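Local coordinates for protein arabinan endo-1,5-alpha-l-arabinosidase A (Cellvibrio cellulosa, PDB 1GYD) that hydrolyses the alpha-1,5 bonds of linear arabinan, releasing almost exclusively arabinotriose, and so takes part in breaking down the plant cell wall, at residues 9-14 and 263-268; 126-131 and 190-195. All blocks are in the same frame, centred on the assembly; numbering follows the deposited sequence.

Interaction 1 of 2, residues 9-14 and 263-268; sequences MTREGD and YTWDGK
Met9 meets Tyr263 and Trp265 in the packed half of this contact, while Arg11 and Asp266 close its outer, solvent-facing half. At the inner end the phenol of Tyr263 reaches across to the backbone of Met9, and Met9 N donates to Tyr263 OH at 3.0 Å in an almost straight bond (177°), so a side-chain oxygen serves a main-chain N-H across two strands that are too far apart to pair. Next to it, the Met9 side chain lies against the benzo end of the indole: CB touches CZ2 and CH2, and the thioether makes a Met-aromatic contact, Met9 SD lying 3.7 Å from Trp265 CH2 and approaching the ring obliquely. Tyr263 CB lies over one indole face, toward its rim, and Trp16 meets the same ring edge-to-face.

Further out the packing thins. The Arg11 chain leaves with CG anti to its amide nitrogen (chi1 172°), bends twice, and brings NH1 to 4.0 Å from Trp265 CD1, with guanidinium and indole planes nearly perpendicular. Its NH2 reaches the exposed Asp266, forming a salt bridge of 3.0 Å to OD1 through the syn lone pair, bent to 144°. Asp266 sits in the type I' turn that joins strands 254-265 and 268-277. Inner strands of the chain's first and last blades thus meet through side chains, as neighbouring blades do in a beta-propeller, here the five-bladed one of family 43.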
loop_
_atom_site.group_PDB
_atom_site.type_symbol
_atom_site.label_atom_id
_atom_site.label_comp_id
_atom_site.label_asym_id
_atom_site.label_seq_id
_atom_site.Cartn_x
_atom_site.Cartn_y
_atom_site.Cartn_z
ATOM N N MET A 9 7.640 -1.948 -4.207
ATOM C CA MET A 9 8.851 -2.417 -4.887
ATOM C C MET A 9 8.977 -3.948 -4.986
ATOM O O MET A 9 8.527 -4.700 -4.092
ATOM C CB MET A 9 10.093 -1.897 -4.156
ATOM C CG MET A 9 10.561 -0.552 -4.594
ATOM S SD MET A 9 12.084 -0.117 -3.761
ATOM C CE MET A 9 11.550 1.122 -2.840
ATOM N N THR A 10 9.603 -4.399 -6.070
ATOM C CA THR A 10 10.046 -5.781 -6.190
ATOM C C THR A 10 11.369 -5.935 -6.995
ATOM O O THR A 10 11.908 -4.965 -7.516
ATOM C CB THR A 10 8.908 -6.679 -6.728
ATOM O OG1 THR A 10 9.074 -8.009 -6.214
ATOM C CG2 THR A 10 8.954 -6.870 -8.235
ATOM N N ARG A 11 11.894 -7.156 -7.035
ATOM C CA ARG A 11 13.161 -7.450 -7.690
ATOM C C ARG A 11 13.035 -8.636 -8.632
ATOM O O ARG A 11 12.683 -9.727 -8.200
ATOM C CB ARG A 11 14.213 -7.769 -6.639
ATOM C CG ARG A 11 15.544 -8.272 -7.186
ATOM C CD ARG A 11 16.736 -7.445 -6.731
ATOM N NE ARG A 11 17.790 -8.225 -6.091
ATOM C CZ ARG A 11 17.714 -8.811 -4.901
ATOM N NH1 ARG A 11 16.619 -8.739 -4.175
ATOM N NH2 ARG A 11 18.760 -9.485 -4.433
ATOM N N GLU A 12 13.312 -8.396 -9.918
ATOM C CA GLU A 12 13.443 -9.453 -10.914
ATOM C C GLU A 12 14.920 -9.640 -11.258
ATOM O O GLU A 12 15.531 -8.794 -11.918
ATOM C CB GLU A 12 12.653 -9.130 -12.186
ATOM C CG GLU A 12 12.742 -10.228 -13.247
ATOM C CD GLU A 12 11.825 -10.009 -14.439
ATOM O OE1 GLU A 12 11.533 -8.838 -14.773
ATOM O OE2 GLU A 12 11.419 -11.024 -15.051
ATOM N N GLY A 13 15.488 -10.751 -10.807
ATOM C CA GLY A 13 16.896 -11.024 -11.050
ATOM C C GLY A 13 17.776 -9.986 -10.366
ATOM O O GLY A 13 17.808 -9.907 -9.129
ATOM N N ASP A 14 18.445 -9.164 -11.178
ATOM C CA ASP A 14 19.360 -8.117 -10.708
ATOM C C ASP A 14 18.751 -6.702 -10.640
ATOM O O ASP A 14 19.392 -5.788 -10.118
ATOM C CB ASP A 14 20.594 -8.047 -11.628
ATOM C CG ASP A 14 21.606 -9.144 -11.352
ATOM O OD1 ASP A 14 21.402 -9.959 -10.425
ATOM O OD2 ASP A 14 22.654 -9.261 -12.019
ATOM N N TYR A 263 10.073 -4.679 3.032
ATOM C CA TYR A 263 10.661 -5.829 2.349
ATOM C C TYR A 263 11.935 -6.372 2.967
ATOM O O TYR A 263 12.711 -5.647 3.579
ATOM C CB TYR A 263 10.965 -5.472 0.889
ATOM C CG TYR A 263 9.778 -4.935 0.130
ATOM C CD1 TYR A 263 8.871 -5.799 -0.479
ATOM C CD2 TYR A 263 9.554 -3.546 0.026
ATOM C CE1 TYR A 263 7.789 -5.297 -1.172
ATOM C CE2 TYR A 263 8.463 -3.045 -0.646
ATOM C CZ TYR A 263 7.598 -3.919 -1.243
ATOM O OH TYR A 263 6.531 -3.437 -1.911
ATOM N N THR A 264 12.146 -7.668 2.770
ATOM C CA THR A 264 13.358 -8.351 3.211
ATOM C C THR A 264 14.139 -8.711 1.959
ATOM O O THR A 264 13.715 -9.574 1.180
ATOM C CB THR A 264 13.026 -9.616 4.009
ATOM O OG1 THR A 264 12.469 -9.272 5.291
ATOM C CG2 THR A 264 14.312 -10.398 4.370
ATOM N N TRP A 265 15.262 -8.018 1.766
ATOM C CA TRP A 265 16.163 -8.240 0.641
ATOM C C TRP A 265 17.574 -8.628 1.144
ATOM O O TRP A 265 18.207 -7.895 1.922
ATOM C CB TRP A 265 16.228 -6.972 -0.216
ATOM C CG TRP A 265 14.893 -6.554 -0.881
ATOM C CD1 TRP A 265 13.985 -7.369 -1.536
ATOM C CD2 TRP A 265 14.369 -5.228 -0.983
ATOM N NE1 TRP A 265 12.939 -6.621 -2.021
ATOM C CE2 TRP A 265 13.143 -5.306 -1.692
ATOM C CE3 TRP A 265 14.806 -3.972 -0.545
ATOM C CZ2 TRP A 265 12.371 -4.184 -1.977
ATOM C CZ3 TRP A 265 14.025 -2.853 -0.824
ATOM C CH2 TRP A 265 12.824 -2.971 -1.533
ATOM N N ASP A 266 18.053 -9.790 0.701
ATOM C CA ASP A 266 19.407 -10.258 1.018
ATOM C C ASP A 266 19.706 -10.238 2.542
ATOM O O ASP A 266 20.770 -9.785 2.967
ATOM C CB ASP A 266 20.433 -9.413 0.257
ATOM C CG ASP A 266 20.172 -9.387 -1.241
ATOM O OD1 ASP A 266 19.861 -10.464 -1.792
ATOM O OD2 ASP A 266 20.245 -8.347 -1.947
ATOM N N GLY A 267 18.753 -10.706 3.348
ATOM C CA GLY A 267 18.912 -10.738 4.795
ATOM C C GLY A 267 18.832 -9.399 5.532
ATOM O O GLY A 267 19.182 -9.323 6.720
ATOM N N LYS A 268 18.375 -8.348 4.842
ATOM C CA LYS A 268 18.156 -7.037 5.456
ATOM C C LYS A 268 16.737 -6.544 5.174
ATOM O O LYS A 268 16.154 -6.887 4.145
ATOM C CB LYS A 268 19.187 -6.019 4.959
ATOM C CG LYS A 268 20.410 -5.896 5.881
ATOM C CD LYS A 268 21.696 -5.552 5.143
ATOM C CE LYS A 268 21.779 -4.075 4.759
ATOM N NZ LYS A 268 23.164 -3.701 4.299
#

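Interaction 2 of 2, residues 126-131 and 190-195; sequences DPAIIA and APFILR
Ile130 and Ile193 cross at about a right angle and form the apolar end of a fully buried contact between two roughly parallel strands. Ile130 has CG1 anti to its backbone N (chi1 -178°), which sends that branch and its CD1 over to the neighbouring strand. Ile193 differs: CG1 stands anti to the carbonyl carbon (chi1 -59°), leaving CG2 to face its partner. The branches therefore interlock, with Ile130 CG1 3.9 Å from Ile193 CG2, while Ile130 CG2 meets Ile193 CD1 at 4.1 Å. Beyond them Ile130 CD1 rests near the carbonyl oxygen of Ile193, and Tyr200 and Leu202 of strand 199-206 add to the packing.

In the middle the small methyl of Ala128 fits close to the opposite backbone, its CB 3.4 Å from Pro191 O. The same methyl approaches Phe192 CD2 obliquely. A water sits over the centre of one face of the Phe192 ring; it accepts from Ile193 N at 3.1 Å and lies within bonding distance of Ile129 O, and so mediates between the two backbones here.

At the other end Asp126 CB packs on Ala190 CA at 4.0 Å, and the Pro191 ring edges up to Asp126 O through CD. The Asp126 side chain lies beside that of His259, a probable calcium ligand, and Ala190 follows the probable proton donor Glu189. The contact joins the inner strands of two successive blades near the propeller axis, strands that converge toward the end bearing this probable catalytic residue, as in the five-bladed GH43 fold.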
loop_
_atom_site.group_PDB
_atom_site.type_symbol
_atom_site.label_atom_id
_atom_site.label_comp_id
_atom_site.label_asym_id
_atom_site.label_seq_id
_atom_site.Cartn_x
_atom_site.Cartn_y
_atom_site.Cartn_z
ATOM N N ASP A 126 -6.271 0.309 -1.854
ATOM C CA ASP A 126 -5.037 0.106 -1.070
ATOM C C ASP A 126 -4.711 -1.289 -0.703
ATOM O O ASP A 126 -4.506 -1.594 0.470
ATOM C CB ASP A 126 -5.040 0.989 0.162
ATOM C CG ASP A 126 -5.305 2.383 -0.213
ATOM O OD1 ASP A 126 -5.824 2.587 -1.313
ATOM O OD2 ASP A 126 -5.036 3.346 0.394
ATOM N N PRO A 127 -4.620 -2.132 -1.720
ATOM C CA PRO A 127 -4.293 -3.545 -1.516
ATOM C C PRO A 127 -2.865 -3.776 -1.015
ATOM O O PRO A 127 -1.944 -3.005 -1.301
ATOM C CB PRO A 127 -4.474 -4.157 -2.919
ATOM C CG PRO A 127 -4.274 -3.018 -3.850
ATOM C CD PRO A 127 -4.803 -1.808 -3.141
ATOM N N ALA A 128 -2.720 -4.833 -0.231
ATOM C CA ALA A 128 -1.432 -5.391 0.118
ATOM C C ALA A 128 -1.600 -6.887 0.197
ATOM O O ALA A 128 -2.577 -7.364 0.800
ATOM C CB ALA A 128 -0.936 -4.864 1.442
ATOM N N ILE A 129 -0.661 -7.623 -0.406
ATOM C CA ILE A 129 -0.766 -9.075 -0.474
ATOM C C ILE A 129 0.162 -9.746 0.529
ATOM O O ILE A 129 1.344 -9.418 0.583
ATOM C CB ILE A 129 -0.440 -9.590 -1.883
ATOM C CG1 ILE A 129 -1.191 -8.802 -2.958
ATOM C CG2 ILE A 129 -0.754 -11.087 -1.982
ATOM C CD1 ILE A 129 -2.706 -8.763 -2.797
ATOM N N ILE A 130 -0.376 -10.706 1.286
ATOM C CA ILE A 130 0.404 -11.466 2.265
ATOM C C ILE A 130 0.095 -12.973 2.200
ATOM O O ILE A 130 -1.056 -13.373 2.087
ATOM C CB ILE A 130 0.152 -10.938 3.688
ATOM C CG1 ILE A 130 1.005 -11.695 4.732
ATOM C CG2 ILE A 130 -1.338 -11.075 4.098
ATOM C CD1 ILE A 130 2.499 -11.540 4.567
ATOM N N ALA A 131 1.133 -13.806 2.296
ATOM C CA ALA A 131 0.976 -15.253 2.340
ATOM C C ALA A 131 1.152 -15.712 3.776
ATOM O O ALA A 131 1.867 -15.077 4.539
ATOM C CB ALA A 131 2.012 -15.916 1.461
ATOM N N ALA A 190 -4.323 2.157 4.216
ATOM C CA ALA A 190 -3.099 1.640 3.631
ATOM C C ALA A 190 -2.410 0.585 4.455
ATOM O O ALA A 190 -1.270 0.773 4.849
ATOM C CB ALA A 190 -2.128 2.781 3.313
ATOM N N PRO A 191 -3.067 -0.542 4.682
ATOM C CA PRO A 191 -2.437 -1.599 5.457
ATOM C C PRO A 191 -1.243 -2.136 4.691
ATOM O O PRO A 191 -1.243 -2.143 3.466
ATOM C CB PRO A 191 -3.535 -2.664 5.580
ATOM C CG PRO A 191 -4.392 -2.411 4.342
ATOM C CD PRO A 191 -4.386 -0.948 4.153
ATOM N N PHE A 192 -0.214 -2.532 5.411
ATOM C CA PHE A 192 0.845 -3.355 4.855
ATOM C C PHE A 192 1.269 -4.357 5.922
ATOM O O PHE A 192 1.473 -4.000 7.082
ATOM C CB PHE A 192 2.021 -2.527 4.332
ATOM C CG PHE A 192 2.950 -3.332 3.463
ATOM C CD1 PHE A 192 3.918 -4.136 4.024
ATOM C CD2 PHE A 192 2.750 -3.403 2.118
ATOM C CE1 PHE A 192 4.723 -4.959 3.231
ATOM C CE2 PHE A 192 3.547 -4.203 1.329
ATOM C CZ PHE A 192 4.534 -4.986 1.902
ATOM N N ILE A 193 1.304 -5.630 5.538
ATOM C CA ILE A 193 1.693 -6.716 6.419
ATOM C C ILE A 193 3.022 -7.357 6.007
ATOM O O ILE A 193 3.197 -7.782 4.876
ATOM C CB ILE A 193 0.602 -7.781 6.496
ATOM C CG1 ILE A 193 -0.707 -7.167 6.999
ATOM C CG2 ILE A 193 1.024 -8.900 7.456
ATOM C CD1 ILE A 193 -1.908 -8.060 6.827
ATOM N N LEU A 194 3.941 -7.402 6.967
ATOM C CA LEU A 194 5.244 -8.041 6.833
ATOM C C LEU A 194 5.440 -9.124 7.871
ATOM O O LEU A 194 5.264 -8.882 9.061
ATOM C CB LEU A 194 6.356 -7.027 7.056
ATOM C CG LEU A 194 7.791 -7.563 6.850
ATOM C CD1 LEU A 194 8.071 -7.767 5.404
ATOM C CD2 LEU A 194 8.813 -6.633 7.442
ATOM N N ARG A 195 5.810 -10.306 7.406
ATOM C CA ARG A 195 6.176 -11.418 8.250
ATOM C C ARG A 195 7.617 -11.231 8.717
ATOM O O ARG A 195 8.512 -11.045 7.903
ATOM C CB ARG A 195 6.062 -12.732 7.472
ATOM C CG ARG A 195 6.406 -13.973 8.322
ATOM C CD ARG A 195 5.417 -14.245 9.454
ATOM N NE ARG A 195 5.855 -15.396 10.236
ATOM C CZ ARG A 195 5.587 -16.656 9.933
ATOM N NH1 ARG A 195 4.837 -16.936 8.874
ATOM N NH2 ARG A 195 6.076 -17.628 10.690
HETATM O O HOH W 1 -1.987 -0.719 1.527
HETATM O O HOH W 2 1.529 -7.072 2.802
#

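Interactions 1 and 2 both join the innermost strands of neighbouring blades, with centres about 16 Å apart and nearest atoms about 4 Å. Interaction 1, its centre about 17 Å from that of the chain, brings together the first and last blades and so closes the propeller ring; interaction 2, at about 7 Å, belongs to the axis and joins the third blade to the fourth. Strand 254-265 connects the two: it carries Tyr263 and Trp265, while its His259, the probable calcium ligand, has its side chain about 3 Å from that of Asp126 and about 9 Å from that of Tyr263. The side chain of the probable proton acceptor Asp6 lies about 10 Å from that of Tyr263.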